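Local coordinates for protein titin (Homo sapiens, PDB 2A38) that is a giant structural protein of muscle, whose N-terminal pair of immunoglobulin domains probably helps fix it in the sarcomeric Z-disc, at residues V121-R126 / Y159-A164; P104-R109 / Y174-T179. All coordinates share one frame; numbering follows the deposited sequence.

Interaction 1 (V121-R126 / Y159-A164)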
loop_
_atom_site.group_PDB
_atom_site.type_symbol
_atom_site.label_atom_id
_atom_site.label_comp_id
_atom_site.label_asym_id
_atom_site.label_seq_id
_atom_site.Cartn_x
_atom_site.Cartn_y
_atom_site.Cartn_z
ATOM N N VAL A 121 22.334 24.630 -9.519
ATOM C CA VAL A 121 21.589 23.589 -10.226
ATOM C C VAL A 121 21.013 22.542 -9.287
ATOM O O VAL A 121 21.656 22.140 -8.316
ATOM C CB VAL A 121 22.501 22.858 -11.242
ATOM C CG1 VAL A 121 21.817 21.626 -11.777
ATOM C CG2 VAL A 121 22.853 23.787 -12.375
ATOM N N ARG A 122 19.793 22.105 -9.580
ATOM C CA ARG A 122 19.147 21.071 -8.782
ATOM C C ARG A 122 18.556 20.013 -9.696
ATOM O O ARG A 122 17.782 20.322 -10.603
ATOM C CB ARG A 122 18.048 21.658 -7.894
ATOM C CG ARG A 122 17.370 20.642 -6.981
ATOM C CD ARG A 122 17.196 21.227 -5.595
ATOM N NE ARG A 122 16.862 22.646 -5.690
ATOM C CZ ARG A 122 17.027 23.535 -4.714
ATOM N NH1 ARG A 122 16.693 24.803 -4.917
ATOM N NH2 ARG A 122 17.528 23.166 -3.540
ATOM N N LEU A 123 18.962 18.768 -9.475
ATOM C CA LEU A 123 18.463 17.639 -10.246
ATOM C C LEU A 123 17.620 16.810 -9.269
ATOM O O LEU A 123 18.127 16.362 -8.242
ATOM C CB LEU A 123 19.639 16.809 -10.770
ATOM C CG LEU A 123 20.692 17.582 -11.567
ATOM C CD1 LEU A 123 21.894 16.702 -11.869
ATOM C CD2 LEU A 123 20.063 18.091 -12.841
ATOM N N GLN A 124 16.341 16.614 -9.578
ATOM C CA GLN A 124 15.461 15.845 -8.704
ATOM C C GLN A 124 14.791 14.651 -9.349
ATOM O O GLN A 124 14.596 14.605 -10.560
ATOM C CB GLN A 124 14.331 16.708 -8.152
ATOM C CG GLN A 124 14.739 17.874 -7.310
ATOM C CD GLN A 124 13.564 18.402 -6.514
ATOM O OE1 GLN A 124 12.418 18.350 -6.972
ATOM N NE2 GLN A 124 13.838 18.921 -5.321
ATOM N N VAL A 125 14.403 13.708 -8.497
ATOM C CA VAL A 125 13.693 12.510 -8.898
ATOM C C VAL A 125 12.713 12.161 -7.775
ATOM O O VAL A 125 12.933 12.492 -6.608
ATOM C CB VAL A 125 14.647 11.300 -9.091
ATOM C CG1 VAL A 125 15.642 11.576 -10.200
ATOM C CG2 VAL A 125 15.377 10.995 -7.783
ATOM N N ARG A 126 11.615 11.519 -8.132
ATOM C CA ARG A 126 10.642 11.068 -7.144
ATOM C C ARG A 126 10.499 9.580 -7.454
ATOM O O ARG A 126 10.157 9.206 -8.568
ATOM C CB ARG A 126 9.297 11.783 -7.300
ATOM C CG ARG A 126 8.266 11.277 -6.311
ATOM C CD ARG A 126 6.967 12.053 -6.392
ATOM N NE ARG A 126 7.044 13.344 -5.713
ATOM C CZ ARG A 126 7.085 13.495 -4.392
ATOM N NH1 ARG A 126 7.059 12.434 -3.590
ATOM N NH2 ARG A 126 7.139 14.714 -3.869
ATOM N N TYR A 159 14.142 12.799 -3.984
ATOM C CA TYR A 159 15.587 12.899 -3.798
ATOM C C TYR A 159 16.095 14.007 -4.693
ATOM O O TYR A 159 15.645 14.156 -5.828
ATOM C CB TYR A 159 16.305 11.602 -4.183
ATOM C CG TYR A 159 16.000 10.422 -3.302
ATOM C CD1 TYR A 159 14.782 9.746 -3.404
ATOM C CD2 TYR A 159 16.937 9.965 -2.373
ATOM C CE1 TYR A 159 14.504 8.637 -2.606
ATOM C CE2 TYR A 159 16.676 8.860 -1.571
ATOM C CZ TYR A 159 15.458 8.198 -1.692
ATOM O OH TYR A 159 15.202 7.086 -0.910
ATOM N N SER A 160 17.036 14.783 -4.180
ATOM C CA SER A 160 17.581 15.883 -4.943
ATOM C C SER A 160 19.090 15.928 -4.859
ATOM O O SER A 160 19.682 15.528 -3.858
ATOM C CB SER A 160 17.025 17.207 -4.421
ATOM O OG SER A 160 15.609 17.161 -4.336
ATOM N N LEU A 161 19.697 16.402 -5.936
ATOM C CA LEU A 161 21.130 16.588 -6.007
ATOM C C LEU A 161 21.268 18.071 -6.312
ATOM O O LEU A 161 20.894 18.534 -7.388
ATOM C CB LEU A 161 21.763 15.773 -7.135
ATOM C CG LEU A 161 23.218 16.192 -7.386
ATOM C CD1 LEU A 161 24.016 16.069 -6.101
ATOM C CD2 LEU A 161 23.835 15.336 -8.474
ATOM N N LEU A 162 21.775 18.816 -5.343
ATOM C CA LEU A 162 21.958 20.241 -5.512
ATOM C C LEU A 162 23.423 20.570 -5.734
ATOM O O LEU A 162 24.288 20.152 -4.963
ATOM C CB LEU A 162 21.453 20.988 -4.278
ATOM C CG LEU A 162 21.803 22.478 -4.241
ATOM C CD1 LEU A 162 21.026 23.216 -5.329
ATOM C CD2 LEU A 162 21.489 23.043 -2.878
ATOM N N ILE A 163 23.692 21.296 -6.815
ATOM C CA ILE A 163 25.040 21.744 -7.132
ATOM C C ILE A 163 24.898 23.248 -6.936
ATOM O O ILE A 163 24.279 23.938 -7.747
ATOM C CB ILE A 163 25.417 21.396 -8.587
ATOM C CG1 ILE A 163 25.223 19.893 -8.815
ATOM C CG2 ILE A 163 26.865 21.751 -8.857
ATOM C CD1 ILE A 163 25.479 19.455 -10.231
ATOM N N ALA A 164 25.431 23.732 -5.820
ATOM C CA ALA A 164 25.340 25.134 -5.445
ATOM C C ALA A 164 25.962 26.101 -6.448
ATOM O O ALA A 164 25.408 27.175 -6.718
ATOM C CB ALA A 164 25.964 25.331 -4.068
#

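Interaction 2 (P104-R109 / Y174-T179)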
loop_
_atom_site.group_PDB
_atom_site.type_symbol
_atom_site.label_atom_id
_atom_site.label_comp_id
_atom_site.label_asym_id
_atom_site.label_seq_id
_atom_site.Cartn_x
_atom_site.Cartn_y
_atom_site.Cartn_z
ATOM N N PRO A 104 10.769 -0.446 -8.458
ATOM C CA PRO A 104 11.013 0.997 -8.354
ATOM C C PRO A 104 10.491 1.705 -9.601
ATOM O O PRO A 104 10.657 1.231 -10.723
ATOM C CB PRO A 104 12.528 1.080 -8.234
ATOM C CG PRO A 104 12.888 -0.242 -7.589
ATOM C CD PRO A 104 12.031 -1.198 -8.357
ATOM N N ASN A 105 9.863 2.849 -9.396
ATOM C CA ASN A 105 9.306 3.605 -10.494
ATOM C C ASN A 105 9.622 5.086 -10.342
ATOM O O ASN A 105 9.493 5.646 -9.256
ATOM C CB ASN A 105 7.799 3.393 -10.528
ATOM C CG ASN A 105 7.126 4.203 -11.608
ATOM O OD1 ASN A 105 7.514 4.137 -12.778
ATOM N ND2 ASN A 105 6.106 4.971 -11.227
ATOM N N PHE A 106 10.063 5.717 -11.426
ATOM C CA PHE A 106 10.369 7.138 -11.381
ATOM C C PHE A 106 9.153 7.953 -11.770
ATOM O O PHE A 106 8.821 8.056 -12.949
ATOM C CB PHE A 106 11.514 7.483 -12.326
ATOM C CG PHE A 106 12.846 7.035 -11.833
ATOM C CD1 PHE A 106 13.387 5.833 -12.250
ATOM C CD2 PHE A 106 13.538 7.792 -10.898
ATOM C CE1 PHE A 106 14.595 5.392 -11.737
ATOM C CE2 PHE A 106 14.744 7.354 -10.385
ATOM C CZ PHE A 106 15.272 6.157 -10.802
ATOM N N VAL A 107 8.479 8.517 -10.774
ATOM C CA VAL A 107 7.306 9.343 -11.022
ATOM C C VAL A 107 7.861 10.603 -11.659
ATOM O O VAL A 107 7.299 11.129 -12.618
ATOM C CB VAL A 107 6.584 9.696 -9.707
ATOM C CG1 VAL A 107 5.458 10.676 -9.973
ATOM C CG2 VAL A 107 6.048 8.434 -9.060
ATOM N N GLN A 108 8.975 11.076 -11.105
ATOM C CA GLN A 108 9.673 12.249 -11.626
ATOM C C GLN A 108 11.102 11.804 -11.953
ATOM O O GLN A 108 11.838 11.343 -11.076
ATOM C CB GLN A 108 9.721 13.374 -10.596
ATOM C CG GLN A 108 10.382 14.626 -11.137
ATOM C CD GLN A 108 10.642 15.653 -10.063
ATOM O OE1 GLN A 108 9.980 15.656 -9.024
ATOM N NE2 GLN A 108 11.598 16.545 -10.310
ATOM N N ARG A 109 11.471 11.937 -13.222
ATOM C CA ARG A 109 12.785 11.546 -13.707
ATOM C C ARG A 109 13.749 12.718 -13.790
ATOM O O ARG A 109 13.344 13.875 -13.710
ATOM C CB ARG A 109 12.652 10.939 -15.103
ATOM C CG ARG A 109 11.946 9.615 -15.140
ATOM C CD ARG A 109 11.764 9.120 -16.566
ATOM N NE ARG A 109 11.414 7.701 -16.587
ATOM C CZ ARG A 109 10.789 7.094 -17.592
ATOM N NH1 ARG A 109 10.432 7.780 -18.671
ATOM N NH2 ARG A 109 10.518 5.798 -17.517
ATOM N N TYR A 174 24.663 12.354 -15.544
ATOM C CA TYR A 174 24.181 12.115 -14.199
ATOM C C TYR A 174 23.083 11.085 -14.236
ATOM O O TYR A 174 22.216 11.131 -15.102
ATOM C CB TYR A 174 23.665 13.407 -13.565
ATOM C CG TYR A 174 24.783 14.332 -13.153
ATOM C CD1 TYR A 174 25.490 15.073 -14.102
ATOM C CD2 TYR A 174 25.176 14.422 -11.820
ATOM C CE1 TYR A 174 26.561 15.875 -13.734
ATOM C CE2 TYR A 174 26.244 15.219 -11.442
ATOM C CZ TYR A 174 26.934 15.943 -12.403
ATOM O OH TYR A 174 28.000 16.723 -12.030
ATOM N N SER A 175 23.128 10.144 -13.302
ATOM C CA SER A 175 22.114 9.105 -13.245
ATOM C C SER A 175 21.740 8.733 -11.817
ATOM O O SER A 175 22.469 9.010 -10.861
ATOM C CB SER A 175 22.613 7.861 -13.961
ATOM O OG SER A 175 23.847 7.449 -13.409
ATOM N N VAL A 176 20.582 8.117 -11.678
ATOM C CA VAL A 176 20.132 7.669 -10.381
ATOM C C VAL A 176 19.664 6.248 -10.583
ATOM O O VAL A 176 18.998 5.929 -11.568
ATOM C CB VAL A 176 18.985 8.535 -9.827
ATOM C CG1 VAL A 176 17.952 8.752 -10.889
ATOM C CG2 VAL A 176 18.365 7.862 -8.618
ATOM N N ASN A 177 20.058 5.393 -9.655
ATOM C CA ASN A 177 19.710 3.989 -9.685
ATOM C C ASN A 177 18.835 3.676 -8.476
ATOM O O ASN A 177 19.199 4.012 -7.346
ATOM C CB ASN A 177 20.984 3.170 -9.621
ATOM C CG ASN A 177 20.912 1.958 -10.467
ATOM O OD1 ASN A 177 20.349 0.942 -10.069
ATOM N ND2 ASN A 177 21.465 2.053 -11.669
ATOM N N ALA A 178 17.690 3.044 -8.708
ATOM C CA ALA A 178 16.784 2.690 -7.614
ATOM C C ALA A 178 16.513 1.194 -7.647
ATOM O O ALA A 178 16.141 0.655 -8.678
ATOM C CB ALA A 178 15.476 3.471 -7.738
ATOM N N THR A 179 16.692 0.521 -6.520
ATOM C CA THR A 179 16.472 -0.920 -6.475
ATOM C C THR A 179 15.660 -1.390 -5.273
ATOM O O THR A 179 15.661 -0.760 -4.224
ATOM C CB THR A 179 17.815 -1.708 -6.385
ATOM O OG1 THR A 179 18.420 -1.460 -5.109
ATOM C CG2 THR A 179 18.790 -1.291 -7.480
#

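Interaction 1 (V121-R126 / Y159-A164)
Segments 121-126 and 159-163 belong to the B and E strands of an I-set immunoglobulin sandwich, the two short segments running antiparallel at 171° and joined by six backbone hydrogen bonds. These come in reciprocal pairs, Val121 with Ile163, Leu123 with Leu161 and Val125 with Tyr159, whose side chains share the face turned to the sandwich interior. There Leu123 and Leu161 lie side by side, CD1 of Leu123 4.1 Å from CD2 of Leu161, and both also touch Tyr174 of the opposing sheet. Val125 sends CG2, held between its own backbone N and carbonyl carbon, obliquely across to Tyr159, 3.8 Å from its CB. On the other face, Leu162 and Arg122 cross obliquely. With CG of Leu162 anti to its backbone N (chi1 170°) and the branch turned at chi2, CD1 comes within 3.2 Å of Val121 O, while the same methyl sits over one face of the Arg122 guanidinium, offset toward its rim and 3.9 Å from NH2. Ser160 is the small bump of this face: its OG lies alongside the extended Gln124 chain, 3.2 Å from Gln124 CG, and takes a weak hydrogen bond from Gln124 NE2, 2.7 Å long but bent to 117° at the hydrogen.

Interaction 2 (P104-R109 / Y174-T179)
Tyr174 OH is the best-held side-chain polar atom of these two segments, gripped by one hydrogen bond, to the carbonyl O of Asp170: the tyrosine corner of immunoglobulin domains, at the start of the F strand. Further along that strand, mostly apolar packing without hydrogen bonds between the segments joins it to 104-106, the A strand, of the other sheet, the short axes 7.0 Å apart. Phe106 and Val176 meet tip to tip. Val176 places CG1 in the crowded position between its backbone N and carbonyl carbon (chi1 47°), so that this methyl presses on Phe106 CE2 at a tight 3.5 Å. The neighbouring ring carbon, Phe106 CZ, lies 4.1 Å from the Ala178 methyl. An alanine here in place of Phe106 would probably loosen the packing between the sheets, since the ring that touches Val176 and Ala178 would be gone. The Pro104 ring closes the other end, its CB 3.8 Å from Ala178 CB and its CG 3.5 Å from Ala178 O. Phe106 also packs on Val127 of the adjoining strand 119-130, while within its own sheet Val176 is flanked by Val135 of strand 134-139 and Ser187 of strand 183-193, one on each side.

In the fold
Both interactions lie in the second immunoglobulin domain, their centres 12 Å apart. Interaction 1 joins neighbouring strands within one sheet, whereas interaction 2 joins that sheet to its partner across the core. In chain order 104-109 comes first, then 121-126, 159-164 and 174-179, so interaction 1 is nested within the loop closed by interaction 2. Strands 102-106 and 119-130 adjoin in the sheet, and a classic beta bulge ties the two contacts together: Val107 and Gln108 both face Arg126, with probable hydrogen bonds from Val107 N to Arg126 O and from Arg126 N to Gln108 O. In-sheet bonding and intersheet packing thus adjoin each other, consistent with one compact unit of the tandem.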